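Local coordinates for protein catalase-3 (Neurospora crassa, PDB 4AJ9) that breaks down hydrogen peroxide into oxygen and water at a heme centre, a reaction that probably shields the cell from peroxide damage, at residues E456-I461 with A492-V497; T443-F448 with N485-D490; F365-I370 with Q387-K392. All blocks are in the same frame, centred on the assembly; numbering follows the deposited sequence.

Interaction 1: E456-I461 with A492-V497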
loop_
_atom_site.group_PDB
_atom_site.type_symbol
_atom_site.label_atom_id
_atom_site.label_comp_id
_atom_site.label_asym_id
_atom_site.label_seq_id
_atom_site.Cartn_x
_atom_site.Cartn_y
_atom_site.Cartn_z
ATOM N N GLU C 456 4.480 -42.714 24.495
ATOM C CA GLU C 456 4.351 -41.284 24.251
ATOM C C GLU C 456 5.710 -40.603 24.395
ATOM O O GLU C 456 6.078 -39.755 23.582
ATOM C CB GLU C 456 3.352 -40.686 25.233
ATOM C CG GLU C 456 2.727 -39.401 24.775
ATOM C CD GLU C 456 1.507 -39.030 25.592
ATOM O OE1 GLU C 456 1.375 -39.528 26.738
ATOM O OE2 GLU C 456 0.685 -38.242 25.083
ATOM N N GLN C 457 6.458 -40.985 25.429
ATOM C CA GLN C 457 7.828 -40.497 25.600
ATOM C C GLN C 457 8.677 -40.933 24.414
ATOM O O GLN C 457 9.556 -40.199 23.949
ATOM C CB GLN C 457 8.435 -41.036 26.900
ATOM C CG GLN C 457 7.818 -40.472 28.173
ATOM C CD GLN C 457 8.473 -41.046 29.425
ATOM O OE1 GLN C 457 8.999 -42.153 29.394
ATOM N NE2 GLN C 457 8.457 -40.288 30.523
ATOM N N GLN C 458 8.408 -42.132 23.913
ATOM C CA GLN C 458 9.177 -42.639 22.786
ATOM C C GLN C 458 8.912 -41.791 21.538
ATOM O O GLN C 458 9.822 -41.537 20.759
ATOM C CB GLN C 458 8.872 -44.119 22.522
ATOM C CG GLN C 458 9.792 -44.757 21.476
ATOM C CD GLN C 458 11.232 -44.849 21.927
ATOM O OE1 GLN C 458 11.557 -45.578 22.868
ATOM N NE2 GLN C 458 12.111 -44.127 21.247
ATOM N N PHE C 459 7.667 -41.346 21.362
ATOM C CA PHE C 459 7.318 -40.504 20.218
ATOM C C PHE C 459 8.110 -39.201 20.244
ATOM O O PHE C 459 8.615 -38.747 19.214
ATOM C CB PHE C 459 5.820 -40.205 20.188
ATOM C CG PHE C 459 4.970 -41.373 19.770
ATOM C CD1 PHE C 459 5.472 -42.343 18.930
ATOM C CD2 PHE C 459 3.662 -41.487 20.210
ATOM C CE1 PHE C 459 4.684 -43.407 18.536
ATOM C CE2 PHE C 459 2.876 -42.549 19.824
ATOM C CZ PHE C 459 3.391 -43.505 18.982
ATOM N N VAL C 460 8.204 -38.595 21.427
ATOM C CA VAL C 460 8.991 -37.376 21.605
ATOM C C VAL C 460 10.451 -37.615 21.223
ATOM O O VAL C 460 11.037 -36.860 20.440
ATOM C CB VAL C 460 8.917 -36.859 23.060
ATOM C CG1 VAL C 460 9.967 -35.782 23.307
ATOM C CG2 VAL C 460 7.489 -36.360 23.411
ATOM N N ILE C 461 11.041 -38.679 21.758
ATOM C CA ILE C 461 12.437 -38.991 21.467
ATOM C C ILE C 461 12.663 -39.250 19.972
ATOM O O ILE C 461 13.643 -38.789 19.386
ATOM C CB ILE C 461 12.902 -40.214 22.293
ATOM C CG1 ILE C 461 13.297 -39.770 23.702
ATOM C CG2 ILE C 461 14.081 -40.910 21.615
ATOM C CD1 ILE C 461 13.303 -40.896 24.712
ATOM N N ALA C 492 18.819 -37.715 26.432
ATOM C CA ALA C 492 19.994 -37.368 25.644
ATOM C C ALA C 492 20.703 -38.626 25.132
ATOM O O ALA C 492 21.143 -38.668 23.984
ATOM C CB ALA C 492 20.948 -36.489 26.453
ATOM N N LYS C 493 20.806 -39.646 25.981
ATOM C CA LYS C 493 21.381 -40.935 25.571
ATOM C C LYS C 493 20.624 -41.525 24.380
ATOM O O LYS C 493 21.216 -41.892 23.349
ATOM C CB LYS C 493 21.408 -41.922 26.753
ATOM C CG LYS C 493 22.549 -41.657 27.750
ATOM C CD LYS C 493 22.318 -42.356 29.090
ATOM C CE LYS C 493 22.388 -43.867 28.971
ATOM N NZ LYS C 493 23.776 -44.337 28.690
ATOM N N ARG C 494 19.305 -41.582 24.504
ATOM C CA ARG C 494 18.492 -42.194 23.468
ATOM C C ARG C 494 18.541 -41.409 22.152
ATOM O O ARG C 494 18.622 -42.000 21.077
ATOM C CB ARG C 494 17.067 -42.418 23.984
ATOM C CG ARG C 494 17.019 -43.531 25.026
ATOM C CD ARG C 494 15.835 -43.414 25.961
ATOM N NE ARG C 494 14.589 -43.851 25.344
ATOM C CZ ARG C 494 13.419 -43.872 25.976
ATOM N NH1 ARG C 494 13.334 -43.479 27.248
ATOM N NH2 ARG C 494 12.334 -44.283 25.347
ATOM N N VAL C 495 18.536 -40.081 22.241
ATOM C CA VAL C 495 18.694 -39.239 21.056
ATOM C C VAL C 495 20.102 -39.375 20.475
ATOM O O VAL C 495 20.272 -39.533 19.268
ATOM C CB VAL C 495 18.398 -37.749 21.363
ATOM C CG1 VAL C 495 18.868 -36.854 20.214
ATOM C CG2 VAL C 495 16.905 -37.546 21.662
ATOM N N ALA C 496 21.108 -39.322 21.342
ATOM C CA ALA C 496 22.499 -39.448 20.913
ATOM C C ALA C 496 22.708 -40.679 20.034
ATOM O O ALA C 496 23.477 -40.640 19.080
ATOM C CB ALA C 496 23.437 -39.495 22.123
ATOM N N VAL C 497 22.023 -41.772 20.354
ATOM C CA VAL C 497 22.177 -42.995 19.570
ATOM C C VAL C 497 21.933 -42.724 18.093
ATOM O O VAL C 497 22.740 -43.095 17.243
ATOM C CB VAL C 497 21.220 -44.099 20.030
ATOM C CG1 VAL C 497 21.225 -45.251 19.017
ATOM C CG2 VAL C 497 21.617 -44.599 21.410
HETATM O O HOH W 1 11.282 -43.234 29.337
#
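R494 and Q458 meet because of two bends in their chains: R494 turns at chi3 (77°), while Q458 starts with CG anti to the backbone N and then folds at chi2 (66°). These turns bring R494 NH2 within 2.9 Å of Q458 OE1, with the oxygen close to the guanidinium plane. The bond is moderately bent, and NH2 sits well above the plane of the Q458 carbonyl, off its lone pairs. I461 comes in over a face of the guanidinium, its chain crossing that of R494 at about a right angle. Its CD1 methyl lies over the centre of that face, 3.2 Å from R494 CZ, tight packing for a carbon against a flat cation. Farther along, the helices touch more lightly, I461 CG2 standing 4.4 Å from V495 CG2.

Both segments belong to the α-helical domain of catalases, which comes after the β-barrel and the wrapping region. Here segments 456-461 and 492-497 of helices 454-468 and 489-499 cross at -49°, their axes 10.7 Å apart at closest approach, and V495 also packs on I464 and on L481 of helix 474-487. The polar ends are shared with the chain's C-terminal tail: R494 NE forms a salt bridge with D677 OD2, and Q458 OE1 accepts a second bond from D677 N. R494 NH1 pairs with D490 OD2 one helical turn back, so acidic groups at two edges would be expected to keep the guanidinium charged and to fix its rotation. A water 2.9 Å from R494 NH1 extends the network to Q457 OE1 by a short, less certain leg.

Interaction 2: T443-F448 with N485-D490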
loop_
_atom_site.group_PDB
_atom_site.type_symbol
_atom_site.label_atom_id
_atom_site.label_comp_id
_atom_site.label_asym_id
_atom_site.label_seq_id
_atom_site.Cartn_x
_atom_site.Cartn_y
_atom_site.Cartn_z
ATOM N N THR C 443 13.623 -27.494 34.196
ATOM C CA THR C 443 12.771 -28.199 35.144
ATOM C C THR C 443 11.426 -28.584 34.534
ATOM O O THR C 443 10.989 -29.731 34.658
ATOM C CB THR C 443 12.585 -27.394 36.451
ATOM O OG1 THR C 443 13.850 -27.271 37.115
ATOM C CG2 THR C 443 11.594 -28.082 37.366
ATOM N N GLN C 444 10.769 -27.651 33.847
ATOM C CA GLN C 444 9.463 -27.992 33.305
ATOM C C GLN C 444 9.482 -28.878 32.061
ATOM O O GLN C 444 8.611 -29.724 31.901
ATOM C CB GLN C 444 8.565 -26.762 33.151
ATOM C CG GLN C 444 8.104 -26.260 34.494
ATOM C CD GLN C 444 6.824 -25.477 34.417
ATOM O OE1 GLN C 444 6.318 -25.182 33.323
ATOM N NE2 GLN C 444 6.294 -25.117 35.573
ATOM N N PRO C 445 10.471 -28.692 31.176
ATOM C CA PRO C 445 10.571 -29.698 30.116
ATOM C C PRO C 445 10.681 -31.093 30.719
ATOM O O PRO C 445 10.024 -32.020 30.243
ATOM C CB PRO C 445 11.859 -29.312 29.395
ATOM C CG PRO C 445 11.926 -27.824 29.551
ATOM C CD PRO C 445 11.380 -27.552 30.945
ATOM N N ARG C 446 11.493 -31.239 31.763
ATOM C CA ARG C 446 11.564 -32.515 32.472
ATOM C C ARG C 446 10.205 -32.930 33.049
ATOM O O ARG C 446 9.770 -34.063 32.867
ATOM C CB ARG C 446 12.631 -32.479 33.565
ATOM C CG ARG C 446 12.752 -33.788 34.337
ATOM C CD ARG C 446 13.056 -34.957 33.417
ATOM N NE ARG C 446 13.215 -36.189 34.186
ATOM C CZ ARG C 446 14.377 -36.630 34.658
ATOM N NH1 ARG C 446 15.496 -35.955 34.413
ATOM N NH2 ARG C 446 14.421 -37.761 35.358
ATOM N N LEU C 447 9.529 -32.003 33.724
ATOM C CA LEU C 447 8.191 -32.265 34.246
ATOM C C LEU C 447 7.253 -32.807 33.166
ATOM O O LEU C 447 6.486 -33.745 33.399
ATOM C CB LEU C 447 7.603 -30.984 34.860
ATOM C CG LEU C 447 6.172 -31.039 35.400
ATOM C CD1 LEU C 447 6.063 -31.983 36.598
ATOM C CD2 LEU C 447 5.672 -29.642 35.782
ATOM N N PHE C 448 7.304 -32.198 31.984
ATOM C CA PHE C 448 6.415 -32.587 30.900
ATOM C C PHE C 448 6.747 -33.991 30.396
ATOM O O PHE C 448 5.869 -34.847 30.278
ATOM C CB PHE C 448 6.489 -31.562 29.765
ATOM C CG PHE C 448 5.789 -31.992 28.517
ATOM C CD1 PHE C 448 4.403 -31.946 28.432
ATOM C CD2 PHE C 448 6.520 -32.418 27.412
ATOM C CE1 PHE C 448 3.751 -32.335 27.276
ATOM C CE2 PHE C 448 5.880 -32.807 26.251
ATOM C CZ PHE C 448 4.497 -32.772 26.179
ATOM N N ASN C 485 20.551 -33.090 27.587
ATOM C CA ASN C 485 21.112 -33.755 28.750
ATOM C C ASN C 485 20.828 -33.034 30.064
ATOM O O ASN C 485 20.867 -33.650 31.133
ATOM C CB ASN C 485 22.627 -33.922 28.597
ATOM C CG ASN C 485 23.222 -34.817 29.681
ATOM O OD1 ASN C 485 22.655 -35.852 30.011
ATOM N ND2 ASN C 485 24.347 -34.407 30.249
ATOM N N LYS C 486 20.576 -31.729 29.990
ATOM C CA LYS C 486 20.282 -30.943 31.182
ATOM C C LYS C 486 18.851 -31.183 31.623
ATOM O O LYS C 486 18.470 -30.904 32.763
ATOM C CB LYS C 486 20.511 -29.451 30.924
ATOM C CG LYS C 486 21.964 -29.047 30.892
ATOM C CD LYS C 486 22.081 -27.565 30.617
ATOM C CE LYS C 486 23.516 -27.158 30.297
ATOM N NZ LYS C 486 24.421 -27.251 31.475
ATOM N N ILE C 487 18.056 -31.712 30.707
ATOM C CA ILE C 487 16.671 -32.030 30.986
ATOM C C ILE C 487 16.539 -33.465 31.489
ATOM O O ILE C 487 15.868 -33.724 32.487
ATOM C CB ILE C 487 15.804 -31.863 29.722
ATOM C CG1 ILE C 487 15.699 -30.384 29.339
ATOM C CG2 ILE C 487 14.429 -32.437 29.943
ATOM C CD1 ILE C 487 14.999 -30.158 28.002
ATOM N N SER C 488 17.180 -34.391 30.780
ATOM C CA SER C 488 17.125 -35.803 31.125
ATOM C C SER C 488 18.297 -36.540 30.494
ATOM O O SER C 488 18.468 -36.534 29.278
ATOM C CB SER C 488 15.806 -36.414 30.650
ATOM O OG SER C 488 15.840 -37.828 30.712
ATOM N N ASN C 489 19.123 -37.155 31.330
ATOM C CA ASN C 489 20.230 -37.947 30.827
ATOM C C ASN C 489 19.779 -39.085 29.907
ATOM O O ASN C 489 20.417 -39.341 28.889
ATOM C CB ASN C 489 21.095 -38.475 31.979
ATOM C CG ASN C 489 22.258 -39.309 31.491
ATOM O OD1 ASN C 489 22.286 -40.521 31.691
ATOM N ND2 ASN C 489 23.225 -38.663 30.837
ATOM N N ASP C 490 18.682 -39.760 30.249
ATOM C CA ASP C 490 18.182 -40.851 29.414
ATOM C C ASP C 490 17.702 -40.349 28.049
ATOM O O ASP C 490 17.914 -41.003 27.032
ATOM C CB ASP C 490 17.029 -41.592 30.094
ATOM C CG ASP C 490 16.656 -42.864 29.366
ATOM O OD1 ASP C 490 17.580 -43.626 29.021
ATOM O OD2 ASP C 490 15.452 -43.101 29.122
HETATM O O HOH W 2 17.977 -37.756 34.037
#
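R446 and I487 join two parts of the catalase helical domain: helix 443-450 and the break where helix 474-487 gives way to helix 489-499. S488 sits in that break as the N-cap of the later helix, its OG accepting from V491 N.

The polar side of the contact belongs to R446. CG lies anti to the backbone nitrogen (chi1 -180°) and the chain then bends at chi2 (57°), which lays the aliphatic part along the I487 carbonyl, with R446 CD 3.2 Å from I487 O. Farther out, NH1 donates to I487 O over 3.0 Å. The bond is nearly straight (162°), lies close to the guanidinium plane and uses a lone pair in the plane of the carbonyl, which gives this carbonyl at the helix break a well-aimed donor. R446 NE bonds to N450 OD1 of its own helix, so two different nitrogens hold the guanidinium's orientation. S488 OG stands over one of its faces, but distant and displaced toward the rim.

The apolar side is carried by P445 and I487. The P445 ring and the isoleucine chain meet at about a right angle, I487 CD1 coming 3.5 Å from P445 CB. The other branch, CG2, rests against the start of R446, 4.0 Å from R446 CB. Helix 187-193 also packs here, H188 against P445 and F191 against I487.

Across the break, N489 ND2 donates to N485 OD1, tying the two later helices together side chain to side chain. One water completes the bridging: it accepts from R446 NH1 at 3.1 Å and from N489 N, the first backbone amide after the N-cap, at 3.0 Å.

Interaction 3: F365-I370 with Q387-K392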
loop_
_atom_site.group_PDB
_atom_site.type_symbol
_atom_site.label_atom_id
_atom_site.label_comp_id
_atom_site.label_asym_id
_atom_site.label_seq_id
_atom_site.Cartn_x
_atom_site.Cartn_y
_atom_site.Cartn_z
ATOM N N PHE C 365 -8.869 -1.455 8.934
ATOM C CA PHE C 365 -9.159 -2.890 8.914
ATOM C C PHE C 365 -10.212 -3.289 9.943
ATOM O O PHE C 365 -10.867 -4.327 9.784
ATOM C CB PHE C 365 -7.868 -3.695 9.134
ATOM C CG PHE C 365 -7.083 -3.229 10.312
ATOM C CD1 PHE C 365 -7.355 -3.717 11.572
ATOM C CD2 PHE C 365 -6.096 -2.256 10.161
ATOM C CE1 PHE C 365 -6.640 -3.265 12.669
ATOM C CE2 PHE C 365 -5.387 -1.797 11.241
ATOM C CZ PHE C 365 -5.656 -2.298 12.503
ATOM N N GLU C 366 -10.410 -2.487 10.995
ATOM C CA GLU C 366 -11.452 -2.857 11.967
ATOM C C GLU C 366 -12.855 -2.654 11.386
ATOM O O GLU C 366 -13.841 -3.096 11.976
ATOM C CB GLU C 366 -11.316 -2.115 13.313
ATOM C CG GLU C 366 -9.964 -2.290 14.034
ATOM C CD GLU C 366 -9.798 -3.643 14.720
ATOM O OE1 GLU C 366 -10.158 -4.690 14.141
ATOM O OE2 GLU C 366 -9.294 -3.664 15.859
ATOM N N GLN C 367 -12.935 -1.993 10.234
ATOM C CA GLN C 367 -14.210 -1.762 9.562
ATOM C C GLN C 367 -14.655 -2.929 8.669
ATOM O O GLN C 367 -15.815 -2.989 8.257
ATOM C CB GLN C 367 -14.172 -0.449 8.765
ATOM C CG GLN C 367 -13.906 0.774 9.624
ATOM C CD GLN C 367 -14.060 2.078 8.859
ATOM O OE1 GLN C 367 -13.860 2.132 7.647
ATOM N NE2 GLN C 367 -14.429 3.142 9.573
ATOM N N LEU C 368 -13.754 -3.870 8.386
ATOM C CA LEU C 368 -14.127 -5.032 7.587
ATOM C C LEU C 368 -15.217 -5.811 8.321
ATOM O O LEU C 368 -15.188 -5.919 9.542
ATOM C CB LEU C 368 -12.918 -5.929 7.336
ATOM C CG LEU C 368 -11.811 -5.272 6.508
ATOM C CD1 LEU C 368 -10.574 -6.160 6.459
ATOM C CD2 LEU C 368 -12.318 -4.968 5.100
ATOM N N PRO C 369 -16.187 -6.351 7.579
ATOM C CA PRO C 369 -17.304 -7.029 8.252
ATOM C C PRO C 369 -16.853 -8.024 9.325
ATOM O O PRO C 369 -17.417 -8.033 10.422
ATOM C CB PRO C 369 -18.014 -7.739 7.102
ATOM C CG PRO C 369 -17.750 -6.827 5.910
ATOM C CD PRO C 369 -16.320 -6.374 6.111
ATOM N N ILE C 370 -15.849 -8.841 9.026
ATOM C CA ILE C 370 -15.435 -9.886 9.977
ATOM C C ILE C 370 -14.725 -9.316 11.213
ATOM O O ILE C 370 -14.702 -9.951 12.268
ATOM C CB ILE C 370 -14.556 -10.982 9.295
ATOM C CG1 ILE C 370 -14.378 -12.203 10.212
ATOM C CG2 ILE C 370 -13.213 -10.416 8.870
ATOM C CD1 ILE C 370 -15.639 -13.073 10.354
ATOM N N GLN C 387 -11.767 4.404 4.151
ATOM C CA GLN C 387 -12.775 4.831 5.124
ATOM C C GLN C 387 -14.177 4.441 4.658
ATOM O O GLN C 387 -14.644 4.912 3.630
ATOM C CB GLN C 387 -12.696 6.351 5.377
ATOM C CG GLN C 387 -13.818 6.892 6.287
ATOM C CD GLN C 387 -13.816 6.238 7.674
ATOM O OE1 GLN C 387 -14.778 5.568 8.064
ATOM N NE2 GLN C 387 -12.723 6.422 8.416
ATOM N N ALA C 388 -14.851 3.578 5.406
ATOM C CA ALA C 388 -16.117 3.030 4.922
ATOM C C ALA C 388 -17.361 3.699 5.494
ATOM O O ALA C 388 -18.487 3.351 5.114
ATOM C CB ALA C 388 -16.175 1.509 5.155
ATOM N N TRP C 389 -17.168 4.642 6.409
ATOM C CA TRP C 389 -18.307 5.312 7.026
ATOM C C TRP C 389 -18.335 6.781 6.646
ATOM O O TRP C 389 -17.355 7.312 6.117
ATOM C CB TRP C 389 -18.247 5.190 8.557
ATOM C CG TRP C 389 -18.095 3.788 9.045
ATOM C CD1 TRP C 389 -18.372 2.639 8.356
ATOM C CD2 TRP C 389 -17.621 3.380 10.335
ATOM N NE1 TRP C 389 -18.089 1.539 9.134
ATOM C CE2 TRP C 389 -17.634 1.966 10.357
ATOM C CE3 TRP C 389 -17.184 4.072 11.471
ATOM C CZ2 TRP C 389 -17.222 1.228 11.472
ATOM C CZ3 TRP C 389 -16.777 3.342 12.581
ATOM C CH2 TRP C 389 -16.799 1.926 12.570
ATOM N N ILE C 390 -19.465 7.427 6.929
ATOM C CA ILE C 390 -19.595 8.867 6.823
ATOM C C ILE C 390 -19.961 9.427 8.191
ATOM O O ILE C 390 -21.082 9.258 8.669
ATOM C CB ILE C 390 -20.643 9.263 5.768
ATOM C CG1 ILE C 390 -20.155 8.847 4.378
ATOM C CG2 ILE C 390 -20.876 10.757 5.789
ATOM C CD1 ILE C 390 -21.219 8.869 3.319
ATOM N N HIS C 391 -18.992 10.081 8.825
ATOM C CA HIS C 391 -19.167 10.590 10.175
ATOM C C HIS C 391 -19.966 11.883 10.202
ATOM O O HIS C 391 -19.688 12.818 9.451
ATOM C CB HIS C 391 -17.816 10.819 10.865
ATOM C CG HIS C 391 -17.059 9.562 11.160
ATOM N ND1 HIS C 391 -16.263 8.935 10.224
ATOM C CD2 HIS C 391 -16.965 8.821 12.294
ATOM C CE1 HIS C 391 -15.721 7.855 10.762
ATOM N NE2 HIS C 391 -16.125 7.767 12.019
ATOM N N LYS C 392 -20.937 11.929 11.109
ATOM C CA LYS C 392 -21.844 13.066 11.244
ATOM C C LYS C 392 -21.275 14.188 12.117
ATOM O O LYS C 392 -21.541 15.357 11.863
ATOM C CB LYS C 392 -23.173 12.577 11.824
ATOM C CG LYS C 392 -24.299 13.604 11.843
ATOM C CD LYS C 392 -25.592 12.996 12.403
ATOM C CE LYS C 392 -25.856 11.576 11.855
ATOM N NZ LYS C 392 -26.252 11.507 10.408
HETATM O O HOH W 3 -18.032 -1.215 7.874
#
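The backbones of Q367 and A388 approach no closer than 6.9 Å between their CA atoms, with Q367 closing a short 3-10 turn and A388 lying in the loop just ahead of strand 390-391. Side chains bridge the gap. Q367 reaches over with its chain extended past CG (chi2 -172°), and both ends of its amide find partners. Q367 OE1 accepts from A388 N at 2.8 Å, the donor tilted somewhat from the carbonyl plane. Q367 NE2 donates to Q387 OE1 at 2.9 Å along an almost straight line (172°), in the plane of its own amide, although the two amides stand nearly perpendicular. Q387 OE1 has a second donor, W389 N at 3.1 Å, which arrives on a lone pair, so this oxygen ties the loop to itself as well as to Q367.

These segments follow helix 343-360, which carries the probable heme ligand Y352, and belong to the extended wrapping region by which catalase subunits interlock. I390 and H391 pair in parallel with a strand of a third subunit, and P369 packs on A388 of that same neighbour.

W389 takes the same glutamine on its ring face. Q367 NE2 sits over the centre of the indole, 3.3 Å from W389 CD2, with amide and ring tilted 33° to one another. Q367 CG makes a CH-pi contact 4.2 Å from the centroid of the W389 six-membered ring. A leucine in place of Q367 would probably leave A388 N without its acceptor and Q387 OE1 short of one donor. At the indole's edge, a water accepts from W389 NE1 at 3.0 Å and donates to Q367 O.

Overall arrangement
Interactions 1 and 2 are neighbours in the helical domain, their centres 12 Å apart, and both draw on helix 489-499. Their segments alternate along the chain, and they touch where A492 CB packs 3.6 Å from N485 CA. The D490 that pairs with R494 belongs to interaction 2. Interaction 3 lies across the chain's centre, in the wrapping region: its centre is 53 Å from that of interaction 1 and 51 Å from that of interaction 2, with nearest atoms about 33 and 32 Å away. None of the three lies at the annotated heme and catalytic residues; interaction 3 faces a neighbouring subunit.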